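Local coordinates for protein salmonella typhimurium DB7155 bacteriophage DET7 tailspike (Bacteriophage, PDB 2V5I) that binds the O-antigen of Salmonella as the receptor-binding tailspike of a myovirus and probably hydrolyses that polysaccharide, at residues S93-W98 against Q152-T157; N331-G336 against D353-G358; D375-N380 against P404-G409; G470-H475 against A485-T490; G518-D523 against Y535-A540. One frame throughout, in Å; residues are numbered along the deposited sequence.

Interaction 1 (S93-W98 against Q152-T157); sequences SKTTPW and QHIAAT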
# COMPACT_ATOMS: atom_id res chain seq x y z
N SER A 93 -1.40 -28.65 -25.29
CA SER A 93 -2.35 -29.17 -26.26
C SER A 93 -1.63 -29.92 -27.32
O SER A 93 -0.49 -29.61 -27.65
CB SER A 93 -3.22 -28.07 -26.88
OG SER A 93 -2.43 -27.12 -27.62
N LYS A 94 -2.34 -30.88 -27.89
CA LYS A 94 -1.87 -31.61 -29.07
C LYS A 94 -1.99 -30.73 -30.32
O LYS A 94 -1.05 -30.64 -31.14
CB LYS A 94 -2.73 -32.88 -29.15
CG LYS A 94 -2.43 -33.76 -30.27
CD LYS A 94 -3.01 -35.15 -30.11
CE LYS A 94 -4.47 -35.21 -30.26
NZ LYS A 94 -4.89 -36.66 -30.11
N THR A 95 -3.15 -30.13 -30.48
CA THR A 95 -3.45 -29.32 -31.65
C THR A 95 -2.85 -27.92 -31.49
O THR A 95 -2.85 -27.34 -30.38
CB THR A 95 -4.97 -29.23 -31.86
OG1 THR A 95 -5.54 -30.54 -32.09
CG2 THR A 95 -5.26 -28.35 -33.06
N THR A 96 -2.41 -27.33 -32.59
CA THR A 96 -1.94 -25.94 -32.58
C THR A 96 -3.14 -25.13 -33.14
O THR A 96 -3.47 -25.26 -34.32
CB THR A 96 -0.70 -25.76 -33.47
OG1 THR A 96 0.42 -26.48 -32.93
CG2 THR A 96 -0.31 -24.32 -33.60
N PRO A 97 -3.83 -24.39 -32.28
CA PRO A 97 -5.07 -23.75 -32.69
C PRO A 97 -4.85 -22.47 -33.52
O PRO A 97 -3.77 -21.88 -33.50
CB PRO A 97 -5.71 -23.39 -31.33
CG PRO A 97 -4.58 -23.23 -30.46
CD PRO A 97 -3.50 -24.11 -30.88
N TRP A 98 -5.89 -21.99 -34.22
CA TRP A 98 -5.91 -20.67 -34.82
C TRP A 98 -6.19 -19.66 -33.69
O TRP A 98 -7.15 -19.81 -32.93
CB TRP A 98 -7.01 -20.53 -35.84
CG TRP A 98 -6.76 -21.38 -37.06
CD1 TRP A 98 -7.26 -22.60 -37.29
CD2 TRP A 98 -5.95 -21.03 -38.18
NE1 TRP A 98 -6.80 -23.08 -38.54
CE2 TRP A 98 -5.99 -22.13 -39.08
CE3 TRP A 98 -5.19 -19.93 -38.51
CZ2 TRP A 98 -5.30 -22.14 -40.28
CZ3 TRP A 98 -4.47 -19.95 -39.73
CH2 TRP A 98 -4.54 -21.04 -40.58
N GLN A 152 -13.68 -23.86 -32.68
CA GLN A 152 -12.53 -24.43 -31.94
C GLN A 152 -12.75 -24.43 -30.46
O GLN A 152 -13.35 -23.50 -29.94
CB GLN A 152 -11.28 -23.56 -32.14
CG GLN A 152 -10.75 -23.55 -33.48
CD GLN A 152 -9.42 -22.78 -33.49
OE1 GLN A 152 -8.40 -23.33 -33.90
NE2 GLN A 152 -9.44 -21.54 -32.98
N HIS A 153 -12.18 -25.41 -29.76
CA HIS A 153 -12.20 -25.38 -28.31
C HIS A 153 -11.02 -26.17 -27.75
O HIS A 153 -11.19 -27.17 -27.05
CB HIS A 153 -13.54 -25.88 -27.74
CG HIS A 153 -13.94 -27.23 -28.22
ND1 HIS A 153 -14.70 -27.43 -29.36
CD2 HIS A 153 -13.68 -28.47 -27.72
CE1 HIS A 153 -14.89 -28.73 -29.54
NE2 HIS A 153 -14.26 -29.38 -28.57
N ILE A 154 -9.83 -25.73 -28.10
CA ILE A 154 -8.57 -26.43 -27.73
C ILE A 154 -8.04 -26.00 -26.34
O ILE A 154 -7.74 -24.82 -26.08
CB ILE A 154 -7.46 -26.20 -28.78
CG1 ILE A 154 -7.91 -26.73 -30.15
CG2 ILE A 154 -6.19 -26.90 -28.36
CD1 ILE A 154 -8.32 -28.19 -30.14
N ALA A 155 -7.91 -27.00 -25.47
CA ALA A 155 -7.15 -26.83 -24.23
C ALA A 155 -6.71 -28.17 -23.76
O ALA A 155 -7.46 -29.17 -23.95
CB ALA A 155 -7.97 -26.16 -23.18
N ALA A 156 -5.52 -28.25 -23.19
CA ALA A 156 -5.12 -29.43 -22.41
C ALA A 156 -5.48 -29.16 -20.95
O ALA A 156 -4.83 -28.35 -20.34
CB ALA A 156 -3.64 -29.67 -22.48
N THR A 157 -6.46 -29.88 -20.44
CA THR A 157 -7.01 -29.60 -19.10
C THR A 157 -6.60 -30.70 -18.12
O THR A 157 -6.88 -31.88 -18.36
CB THR A 157 -8.54 -29.49 -19.13
OG1 THR A 157 -8.93 -28.43 -20.00
CG2 THR A 157 -9.09 -29.21 -17.69

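Interaction 2 (N331-G336 against D353-G358); sequences NSLGVG and DCAGAG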
# COMPACT_ATOMS: atom_id res chain seq x y z
N ASN A 331 -3.63 -1.06 -18.31
CA ASN A 331 -3.87 -1.29 -19.74
C ASN A 331 -5.02 -2.23 -20.08
O ASN A 331 -5.01 -2.86 -21.11
CB ASN A 331 -2.58 -1.71 -20.45
CG ASN A 331 -2.66 -1.50 -21.94
OD1 ASN A 331 -3.21 -0.47 -22.41
ND2 ASN A 331 -2.03 -2.42 -22.71
N SER A 332 -6.07 -2.26 -19.27
CA SER A 332 -7.28 -3.04 -19.59
C SER A 332 -8.01 -2.39 -20.77
O SER A 332 -7.99 -1.20 -20.95
CB SER A 332 -8.22 -3.17 -18.39
OG SER A 332 -8.57 -1.89 -17.90
N LEU A 333 -8.58 -3.22 -21.63
CA LEU A 333 -9.40 -2.71 -22.73
C LEU A 333 -10.86 -2.50 -22.32
O LEU A 333 -11.54 -1.65 -22.92
CB LEU A 333 -9.24 -3.61 -23.95
CG LEU A 333 -9.89 -3.14 -25.24
CD1 LEU A 333 -9.37 -1.83 -25.74
CD2 LEU A 333 -9.71 -4.20 -26.33
N GLY A 334 -11.36 -3.27 -21.34
CA GLY A 334 -12.69 -3.19 -20.79
C GLY A 334 -12.79 -2.22 -19.64
O GLY A 334 -12.88 -1.00 -19.86
N VAL A 335 -12.87 -2.72 -18.42
CA VAL A 335 -12.92 -1.91 -17.20
C VAL A 335 -11.79 -2.40 -16.26
O VAL A 335 -11.70 -3.62 -16.02
CB VAL A 335 -14.24 -2.13 -16.47
CG1 VAL A 335 -14.31 -1.32 -15.20
CG2 VAL A 335 -15.37 -1.72 -17.34
N GLY A 336 -11.02 -1.52 -15.64
CA GLY A 336 -9.97 -2.01 -14.78
C GLY A 336 -10.46 -2.87 -13.62
O GLY A 336 -9.98 -4.00 -13.42
N ASP A 353 -3.57 3.87 -16.49
CA ASP A 353 -3.25 3.73 -17.95
C ASP A 353 -4.08 2.64 -18.57
O ASP A 353 -3.52 1.75 -19.24
CB ASP A 353 -1.73 3.50 -18.19
CG ASP A 353 -1.27 3.84 -19.63
OD1 ASP A 353 -1.98 4.56 -20.35
OD2 ASP A 353 -0.16 3.41 -20.00
N CYS A 354 -5.40 2.72 -18.37
CA CYS A 354 -6.37 1.75 -18.94
C CYS A 354 -7.02 2.35 -20.17
O CYS A 354 -7.30 3.56 -20.25
CB CYS A 354 -7.43 1.27 -17.97
SG CYS A 354 -6.73 0.20 -16.65
N ALA A 355 -7.15 1.53 -21.22
CA ALA A 355 -7.78 2.00 -22.45
C ALA A 355 -9.26 2.33 -22.31
O ALA A 355 -9.74 3.26 -22.96
CB ALA A 355 -7.59 0.98 -23.56
N GLY A 356 -10.01 1.56 -21.52
CA GLY A 356 -11.36 1.93 -21.15
C GLY A 356 -11.48 2.48 -19.72
O GLY A 356 -10.51 3.02 -19.17
N ALA A 357 -12.66 2.35 -19.15
CA ALA A 357 -12.95 2.89 -17.82
C ALA A 357 -11.99 2.27 -16.79
O ALA A 357 -11.59 1.11 -16.90
CB ALA A 357 -14.34 2.60 -17.46
N GLY A 358 -11.73 3.02 -15.72
CA GLY A 358 -10.89 2.49 -14.68
C GLY A 358 -11.62 1.68 -13.65
O GLY A 358 -11.10 0.66 -13.19
O HOH W 1 -14.76 1.03 -20.64

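Interaction 3 (D375-N380 against P404-G409); sequences DCNYLN and PQPSNG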
# COMPACT_ATOMS: atom_id res chain seq x y z
N ASP A 375 -5.24 8.21 -15.76
CA ASP A 375 -4.92 7.96 -17.20
C ASP A 375 -5.77 6.80 -17.70
O ASP A 375 -5.31 5.98 -18.54
CB ASP A 375 -3.41 7.75 -17.36
CG ASP A 375 -2.64 9.04 -17.31
OD1 ASP A 375 -3.26 10.07 -17.60
OD2 ASP A 375 -1.44 9.03 -16.95
N CYS A 376 -7.04 6.80 -17.31
CA CYS A 376 -7.97 5.83 -17.83
C CYS A 376 -8.81 6.40 -18.99
O CYS A 376 -8.77 7.59 -19.32
CB CYS A 376 -8.82 5.18 -16.72
SG CYS A 376 -7.75 4.14 -15.66
N ASN A 377 -9.51 5.48 -19.65
CA ASN A 377 -10.23 5.79 -20.90
C ASN A 377 -9.37 6.44 -21.98
O ASN A 377 -9.79 7.35 -22.67
CB ASN A 377 -11.49 6.59 -20.65
CG ASN A 377 -12.42 6.58 -21.86
OD1 ASN A 377 -12.40 5.60 -22.65
ND2 ASN A 377 -13.19 7.65 -22.05
N TYR A 378 -8.12 5.97 -22.10
CA TYR A 378 -7.19 6.66 -23.01
C TYR A 378 -7.59 6.44 -24.49
O TYR A 378 -7.17 7.22 -25.32
CB TYR A 378 -5.72 6.32 -22.69
CG TYR A 378 -5.21 4.95 -23.06
CD1 TYR A 378 -5.11 4.57 -24.40
CD2 TYR A 378 -4.73 4.06 -22.09
CE1 TYR A 378 -4.64 3.34 -24.75
CE2 TYR A 378 -4.26 2.82 -22.45
CZ TYR A 378 -4.19 2.46 -23.77
OH TYR A 378 -3.68 1.21 -24.17
N LEU A 379 -8.42 5.44 -24.80
CA LEU A 379 -8.96 5.27 -26.16
C LEU A 379 -10.27 6.05 -26.37
O LEU A 379 -10.87 5.98 -27.44
CB LEU A 379 -9.17 3.80 -26.51
CG LEU A 379 -7.91 2.97 -26.67
CD1 LEU A 379 -8.25 1.56 -27.17
CD2 LEU A 379 -6.94 3.59 -27.62
N ASN A 380 -10.71 6.82 -25.38
CA ASN A 380 -11.84 7.73 -25.60
C ASN A 380 -13.15 7.05 -25.96
O ASN A 380 -13.92 7.52 -26.86
CB ASN A 380 -11.47 8.80 -26.62
CG ASN A 380 -12.37 10.04 -26.53
OD1 ASN A 380 -13.02 10.30 -25.51
ND2 ASN A 380 -12.41 10.81 -27.63
N PRO A 404 -3.43 13.68 -21.81
CA PRO A 404 -4.51 14.62 -22.00
C PRO A 404 -5.84 13.95 -21.77
O PRO A 404 -6.01 12.75 -22.06
CB PRO A 404 -4.34 15.08 -23.45
CG PRO A 404 -3.57 14.06 -24.12
CD PRO A 404 -2.70 13.39 -23.05
N GLN A 405 -6.81 14.71 -21.29
CA GLN A 405 -8.12 14.11 -20.99
C GLN A 405 -8.83 13.66 -22.24
O GLN A 405 -8.80 14.35 -23.25
CB GLN A 405 -9.00 15.11 -20.23
CG GLN A 405 -8.57 15.37 -18.81
CD GLN A 405 -8.91 14.24 -17.86
OE1 GLN A 405 -9.83 13.45 -18.10
NE2 GLN A 405 -8.12 14.11 -16.80
N PRO A 406 -9.50 12.52 -22.19
CA PRO A 406 -10.34 12.15 -23.33
C PRO A 406 -11.50 13.12 -23.49
O PRO A 406 -12.01 13.63 -22.49
CB PRO A 406 -10.89 10.76 -22.96
CG PRO A 406 -10.67 10.59 -21.54
CD PRO A 406 -9.57 11.54 -21.10
N SER A 407 -11.92 13.34 -24.74
CA SER A 407 -13.01 14.27 -24.99
C SER A 407 -14.35 13.74 -24.49
O SER A 407 -15.20 14.54 -24.09
CB SER A 407 -13.07 14.67 -26.47
OG SER A 407 -13.50 13.61 -27.27
N ASN A 408 -14.56 12.44 -24.49
CA ASN A 408 -15.81 11.85 -24.01
C ASN A 408 -15.78 11.59 -22.53
O ASN A 408 -14.72 11.25 -21.97
CB ASN A 408 -16.11 10.53 -24.70
CG ASN A 408 -16.31 10.68 -26.18
OD1 ASN A 408 -16.99 11.61 -26.61
ND2 ASN A 408 -15.73 9.78 -26.97
N GLY A 409 -16.96 11.73 -21.90
CA GLY A 409 -17.17 11.25 -20.55
C GLY A 409 -16.71 12.15 -19.44
O GLY A 409 -15.98 13.14 -19.67
O HOH W 2 -13.71 9.69 -19.92

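Interaction 4 (G470-H475 against A485-T490); sequences GALRSH and AWTELT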
# COMPACT_ATOMS: atom_id res chain seq x y z
N GLY A 470 -16.69 32.75 -7.52
CA GLY A 470 -16.02 33.82 -6.82
C GLY A 470 -14.65 33.31 -6.37
O GLY A 470 -14.26 32.20 -6.67
N ALA A 471 -13.90 34.21 -5.74
CA ALA A 471 -12.54 33.87 -5.29
C ALA A 471 -12.02 34.80 -4.20
O ALA A 471 -12.47 35.95 -4.04
CB ALA A 471 -11.54 33.90 -6.48
N LEU A 472 -11.06 34.25 -3.44
CA LEU A 472 -10.16 35.01 -2.59
C LEU A 472 -8.81 34.91 -3.30
O LEU A 472 -8.34 33.80 -3.54
CB LEU A 472 -10.08 34.32 -1.23
CG LEU A 472 -8.94 34.76 -0.32
CD1 LEU A 472 -9.21 36.14 0.11
CD2 LEU A 472 -8.80 33.77 0.92
N ARG A 473 -8.24 36.05 -3.70
CA ARG A 473 -7.03 36.04 -4.51
C ARG A 473 -6.03 37.05 -3.96
O ARG A 473 -6.41 38.12 -3.48
CB ARG A 473 -7.40 36.44 -5.95
CG ARG A 473 -8.57 35.75 -6.59
CD ARG A 473 -8.62 36.01 -8.14
NE ARG A 473 -7.54 35.27 -8.81
CZ ARG A 473 -7.08 35.51 -10.04
NH1 ARG A 473 -7.57 36.49 -10.79
NH2 ARG A 473 -6.09 34.76 -10.53
N SER A 474 -4.76 36.68 -3.98
CA SER A 474 -3.65 37.58 -3.65
C SER A 474 -2.82 37.83 -4.94
O SER A 474 -2.58 36.90 -5.71
CB SER A 474 -2.79 36.93 -2.58
OG SER A 474 -1.71 37.78 -2.24
N HIS A 475 -2.36 39.07 -5.12
CA HIS A 475 -1.65 39.49 -6.34
C HIS A 475 -0.41 40.24 -5.87
O HIS A 475 -0.50 41.08 -4.97
CB HIS A 475 -2.49 40.52 -7.08
CG HIS A 475 -3.79 40.03 -7.62
ND1 HIS A 475 -3.96 39.76 -8.97
CD2 HIS A 475 -5.00 39.88 -7.05
CE1 HIS A 475 -5.22 39.40 -9.17
NE2 HIS A 475 -5.87 39.45 -8.02
N ALA A 485 1.74 43.14 -1.53
CA ALA A 485 0.71 42.42 -2.29
C ALA A 485 -0.66 43.03 -2.02
O ALA A 485 -0.84 43.84 -1.08
CB ALA A 485 0.71 40.94 -1.94
N TRP A 486 -1.62 42.64 -2.84
CA TRP A 486 -3.01 43.03 -2.63
C TRP A 486 -3.95 41.83 -2.64
O TRP A 486 -3.71 40.89 -3.39
CB TRP A 486 -3.48 44.10 -3.60
CG TRP A 486 -3.49 43.80 -5.06
CD1 TRP A 486 -2.47 43.98 -5.91
CD2 TRP A 486 -4.65 43.54 -5.87
NE1 TRP A 486 -2.87 43.77 -7.20
CE2 TRP A 486 -4.20 43.45 -7.21
CE3 TRP A 486 -5.99 43.29 -5.59
CZ2 TRP A 486 -5.08 43.24 -8.28
CZ3 TRP A 486 -6.84 43.06 -6.64
CH2 TRP A 486 -6.38 43.01 -7.98
N THR A 487 -4.98 41.92 -1.81
CA THR A 487 -5.95 40.81 -1.62
C THR A 487 -7.30 41.28 -2.18
O THR A 487 -7.72 42.41 -1.96
CB THR A 487 -6.06 40.48 -0.15
OG1 THR A 487 -4.75 40.08 0.35
CG2 THR A 487 -6.98 39.31 0.10
N GLU A 488 -8.00 40.37 -2.84
CA GLU A 488 -9.35 40.69 -3.31
C GLU A 488 -10.32 39.56 -3.03
O GLU A 488 -9.96 38.37 -3.01
CB GLU A 488 -9.42 41.02 -4.76
CG GLU A 488 -8.86 40.04 -5.66
CD GLU A 488 -9.11 40.28 -7.18
OE1 GLU A 488 -9.75 41.26 -7.64
OE2 GLU A 488 -8.59 39.42 -7.94
N LEU A 489 -11.58 39.97 -2.87
CA LEU A 489 -12.72 39.09 -2.74
C LEU A 489 -13.58 39.42 -3.96
O LEU A 489 -13.96 40.58 -4.16
CB LEU A 489 -13.49 39.49 -1.47
CG LEU A 489 -14.45 38.57 -0.83
CD1 LEU A 489 -13.65 37.38 -0.34
CD2 LEU A 489 -15.09 39.39 0.33
N THR A 490 -13.82 38.41 -4.80
CA THR A 490 -14.54 38.59 -6.08
C THR A 490 -15.78 37.73 -6.20
O THR A 490 -15.98 36.74 -5.49
CB THR A 490 -13.63 38.26 -7.30
OG1 THR A 490 -13.53 36.85 -7.47
CG2 THR A 490 -12.24 38.86 -7.19
O HOH W 3 -8.96 38.70 -10.38
O HOH W 4 -2.30 39.88 -0.84

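Interaction 5 (G518-D523 against Y535-A540); sequences GTVLPD and YLDAGA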
# COMPACT_ATOMS: atom_id res chain seq x y z
N GLY A 518 -23.63 51.70 -9.86
CA GLY A 518 -23.61 52.91 -10.67
C GLY A 518 -25.00 53.47 -10.95
O GLY A 518 -25.13 54.54 -11.52
N THR A 519 -26.00 52.70 -10.57
CA THR A 519 -27.42 53.07 -10.71
C THR A 519 -28.14 53.12 -9.34
O THR A 519 -27.67 52.57 -8.35
CB THR A 519 -28.16 52.03 -11.58
OG1 THR A 519 -27.98 50.71 -11.03
CG2 THR A 519 -27.59 52.01 -12.99
N VAL A 520 -29.29 53.79 -9.30
CA VAL A 520 -30.04 53.90 -8.05
C VAL A 520 -30.53 52.53 -7.58
O VAL A 520 -31.17 51.80 -8.33
CB VAL A 520 -31.26 54.89 -8.23
CG1 VAL A 520 -32.08 54.94 -6.98
CG2 VAL A 520 -30.74 56.25 -8.58
N LEU A 521 -30.19 52.16 -6.36
CA LEU A 521 -30.54 50.85 -5.84
C LEU A 521 -31.98 50.80 -5.40
O LEU A 521 -32.41 51.68 -4.66
CB LEU A 521 -29.68 50.46 -4.64
CG LEU A 521 -28.32 49.95 -4.89
CD1 LEU A 521 -27.60 49.79 -3.55
CD2 LEU A 521 -28.36 48.67 -5.66
N PRO A 522 -32.69 49.71 -5.74
CA PRO A 522 -33.97 49.47 -5.13
C PRO A 522 -33.83 49.09 -3.64
O PRO A 522 -32.73 48.69 -3.19
CB PRO A 522 -34.54 48.34 -6.00
CG PRO A 522 -33.40 47.56 -6.35
CD PRO A 522 -32.31 48.60 -6.64
N ASP A 523 -34.92 49.19 -2.86
CA ASP A 523 -34.90 48.80 -1.45
C ASP A 523 -34.32 47.42 -1.16
O ASP A 523 -33.64 47.23 -0.14
CB ASP A 523 -36.33 48.85 -0.87
CG ASP A 523 -36.77 50.24 -0.45
OD1 ASP A 523 -36.05 51.25 -0.77
OD2 ASP A 523 -37.85 50.35 0.20
N TYR A 535 -24.33 53.57 -3.53
CA TYR A 535 -24.74 53.75 -4.92
C TYR A 535 -24.61 55.22 -5.34
O TYR A 535 -24.55 56.15 -4.52
CB TYR A 535 -26.18 53.25 -5.15
CG TYR A 535 -27.28 54.03 -4.44
CD1 TYR A 535 -27.66 53.74 -3.15
CD2 TYR A 535 -27.98 55.02 -5.11
CE1 TYR A 535 -28.66 54.46 -2.52
CE2 TYR A 535 -29.02 55.74 -4.52
CZ TYR A 535 -29.39 55.43 -3.23
OH TYR A 535 -30.42 56.19 -2.66
N LEU A 536 -24.62 55.42 -6.64
CA LEU A 536 -24.61 56.75 -7.25
C LEU A 536 -25.99 57.16 -7.74
O LEU A 536 -26.74 56.34 -8.30
CB LEU A 536 -23.67 56.76 -8.48
CG LEU A 536 -22.21 56.52 -8.18
CD1 LEU A 536 -21.42 56.31 -9.48
CD2 LEU A 536 -21.63 57.62 -7.37
N ASP A 537 -26.32 58.42 -7.49
CA ASP A 537 -27.63 58.96 -7.94
C ASP A 537 -27.38 60.40 -8.32
O ASP A 537 -26.92 61.20 -7.51
CB ASP A 537 -28.67 58.82 -6.83
CG ASP A 537 -30.10 59.28 -7.22
OD1 ASP A 537 -30.27 59.96 -8.24
OD2 ASP A 537 -31.04 58.94 -6.46
N ALA A 538 -27.62 60.71 -9.58
CA ALA A 538 -27.42 62.09 -10.09
C ALA A 538 -26.05 62.64 -9.74
O ALA A 538 -25.92 63.79 -9.33
CB ALA A 538 -28.51 63.01 -9.57
N GLY A 539 -25.04 61.79 -9.87
CA GLY A 539 -23.65 62.16 -9.65
C GLY A 539 -23.18 62.25 -8.20
O GLY A 539 -22.05 62.66 -7.96
N ALA A 540 -24.05 61.91 -7.24
CA ALA A 540 -23.73 61.95 -5.80
C ALA A 540 -23.62 60.54 -5.27
O ALA A 540 -24.25 59.60 -5.81
CB ALA A 540 -24.81 62.65 -5.05
O HOH W 5 -26.77 56.69 -10.94

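Interaction 1 (S93-W98 against Q152-T157)
Gln152 holds the backbone of Trp98 with both ends of its side-chain amide. OE1 accepts from Trp98 N at 2.9 Å, and NE2 donates to Trp98 O at the same length in a nearly straight bond (172° at the hydrogen). In each case the donor lies in the carbonyl plane, on a lone pair. Glutamine suits the place because one flat group offers a donor and an acceptor side by side, matching the peptide N-H and C=O of a single residue. CD stands anti to CA (chi2 -173°), which carries CD out toward segment 93-98.

The packing is closest at the buried end, where Ala156 CB sits 3.7 Å from Ser93 N. In the conformer described, one of two in the crystal, Ile154 CG2 also lies 3.5 Å from Ser93 CB. Ser93 and Ala156 are small, with the branched Ile154 set against them, and the hydroxyl of Ser93 is occupied within its own loop, where OG donates to Thr95 O at 2.8 Å. Pro97 CB continues the apolar patch more loosely, 4.2 Å from Ile154 CG1.

Toward solvent the contact thins. Thr95 crosses Ile154 at about a right angle, and its OG1 is taken by Asp72. The indole of Trp98 leads away, with Gln152 OE1 only at its edge.

The segments bracket a partly helical excursion of 53 residues between strands 85-92 and 156-161 of the beta-helix. No charged pair joins them: amide bonds to main chain and methyl packing do the work, and the bonds to Trp98 are independent of its indole.

Interaction 2 (N331-G336 against D353-G358)
Ser332 and Cys354 face each other at equivalent bends of two successive turns of the parallel beta-helix, 22 residues apart in sequence. Ser332 OG lies between its backbone N and carbonyl carbon (chi1 57°), whereas Cys354 SG is anti to its carbonyl carbon (chi1 -69°). These different rotations bring OG and SG to 3.1 Å. The sulphur also receives a weak hydrogen bond from Ser332 N at 3.7 Å. Serine and cysteine are small enough for this buried stacking of one bend on the next.

Each segment starts with a residue of left-handed backbone conformation, Asn331 and Asp353, a region that these two residue types tolerate well. Both have CG anti to the backbone N (chi1 -160°), but their ends find different partners: Asn331 reaches Tyr378 and Ser284, and Asp353 forms a salt bridge with Lys403. Asn331 N makes a weak bond to Asp353 O.

Apolar groups follow the same succession. Leu333 folds back so that CD1 comes within 4.0 Å of Ala355 CB, an ordinary apolar contact with a short side chain that leaves the turns close together. Further on, Val335 CG2 is 4.4 Å from Ala357 CB.

The main chain supplies the rest. Ser332 O takes weak bonds from Ala355 N and Gly356 N, while Gly336 N donates a sounder one to Ala357 O at 3.0 Å. Gly356, without a side chain, lets its CA approach Gly334 O in a C-H...O contact. Beside it a water bridges the two turns, donating to Gly334 O and accepting from Ala357 N, each at 2.9 Å.

Interaction 3 (D375-N380 against P404-G409)
Asn380 reaches over to Ser407 and Asn408 and engages them with three polar groups, making every direct hydrogen bond of this contact. Its OD1 accepts from Asn408 N at 2.8 Å, with the donor in the carbonyl plane and on a lone pair. Its ND2 donates to Ser407 OG at 3.0 Å, the hydroxyl tilted slightly from the amide plane. Its backbone O receives Asn408 ND2 at 2.9 Å, from a position above the carbonyl plane. CG of Asn380 is anti to the backbone N (chi1 -159°), on the side of Pro406-Asn408; chi2 (20°) then sets the amide. The Asn380 and Asn408 side chains cross at about a right angle, with amide planes only 23° apart. Asparagine suits position 380 because one short side chain both gives and accepts, and because it tolerates the left-handed backbone there.

Van der Waals contact centres on Pro406, whose ring is wedged against the turn: CG lies 3.5 Å from Asn377 O, and CB lies 3.4 Å from Asn380 OD1.

A water provides the indirect link, accepting from Asn377 ND2 at 3.0 Å and donating to Asn408 O at 2.8 Å. Asn377 OD1 accepts from Phe381 N. Asn377 also opens a type I beta turn, closed by Asn380 N donating to Asn377 O at 2.9 Å.

Asp375 OD2 is hydrogen-bonded to Tyr345 OH of the second subunit. Both segments are loops of successive turns of the beta-helix: the first joins strand 371-374 to strand 386-388, the second strand 393-398 to strand 412-414.

Interaction 4 (G470-H475 against A485-T490)
His475 lies flat on Trp486 in an antiparallel beta hairpin, where the two form a hydrogen-bonded pair of strands 470-476 and 485-493. The imidazole and the six-membered ring of the indole make an offset stack, nearly parallel, with centroids 3.8 Å apart. His475 CB extends the overlap as a CH-pi contact, 3.5 Å from the centroid of the five-membered ring. Trp486 CG stands between its backbone N and carbonyl carbon (chi1 62°), on the side of His475; chi2 (-88°) then turns the indole.

The edge of the imidazole carrying NE2 is used differently: NE2 donates to Glu488 OE2 at 2.7 Å. The carboxylate is turned 71° to the ring and is met from above its plane. Histidine suits the place because it can stack flat and still offer a ring N-H. Arg473 runs alongside Glu488, pointing the same way, while its NE pairs with Glu455; Glu488 OE1 goes to Ser501.

On the other sheet face, Leu472, Ser474, Thr487 and Leu489 turn toward neighbouring subunits: Leu472 meets Leu489 of the second, and Thr487 OG1 bonds Thr490 O of the second. Between the charged ends, a water accepts from Arg473 NH1 and donates to Glu488 OE2, both at 2.6 Å.

Interaction 5 (G518-D523 against Y535-A540)
Tyr535 lies against the extended backbone at Val520 and Leu521, and the packing round its ring makes most of this contact. Its CB points toward segment 518-523, and CG stands between the backbone N and the carbonyl carbon (chi1 66°). Leu521 N sits over one face, 3.8 Å above the plane and offset toward the rim. A flat aromatic ring lets the peptide of Leu521 lie over its face while aliphatic groups meet its rim atoms.

Those aliphatic contacts come from two residues. Leu521 CG comes to 3.9 Å from Tyr535 CB, and its CD1 to 4.0 Å from Tyr535 CD1. Val520 CG1 meets Tyr535 CE2 at 4.0 Å. Its other methyl makes a separate van der Waals contact with the Asp537 carboxylate, CG2 lying 3.4 Å from Asp537 CG, where Val520 is exposed.

Strand 531-537 is an edge of a three-stranded antiparallel sheet near the C-terminus. It passes into strand 540-546 through a type I' turn, Asp537 to Ala540, with Gly539 at a positive phi that glycine accommodates readily. The Tyr535 hydroxyl bonds Arg554 of the third strand.

Polar linkage across the segments is by water alone: one molecule donates to Gly518 O at 2.8 Å and to Leu536 O at 2.7 Å, joining two acceptors that could not bond each other. Pro548 of the second subunit packs on Leu536, and Tyr509 of the third on Leu521.

Overall arrangement
The five contacts follow one another along an elongated chain, interactions 1 and 5 lying 88 Å apart between centres. Interactions 1 to 3 belong to the beta-helix, which probably carries the O-antigen site. Interactions 1 and 2 have centres about 29 Å apart and do not touch, whereas interactions 2 and 3 are neighbours, centres 10 Å apart. Gly356 O and Asn377 N come within 2.7 Å, a probable hydrogen bond that continues the stacking of loops. Interaction 4 begins beyond the beta-helix, about 34 Å from interaction 3 between centres, and interaction 5 is about 26 Å from interaction 4, centre to centre. Both touch the third subunit in the trimer. The bound sodium ion is about 13 Å from the Leu536 side chain.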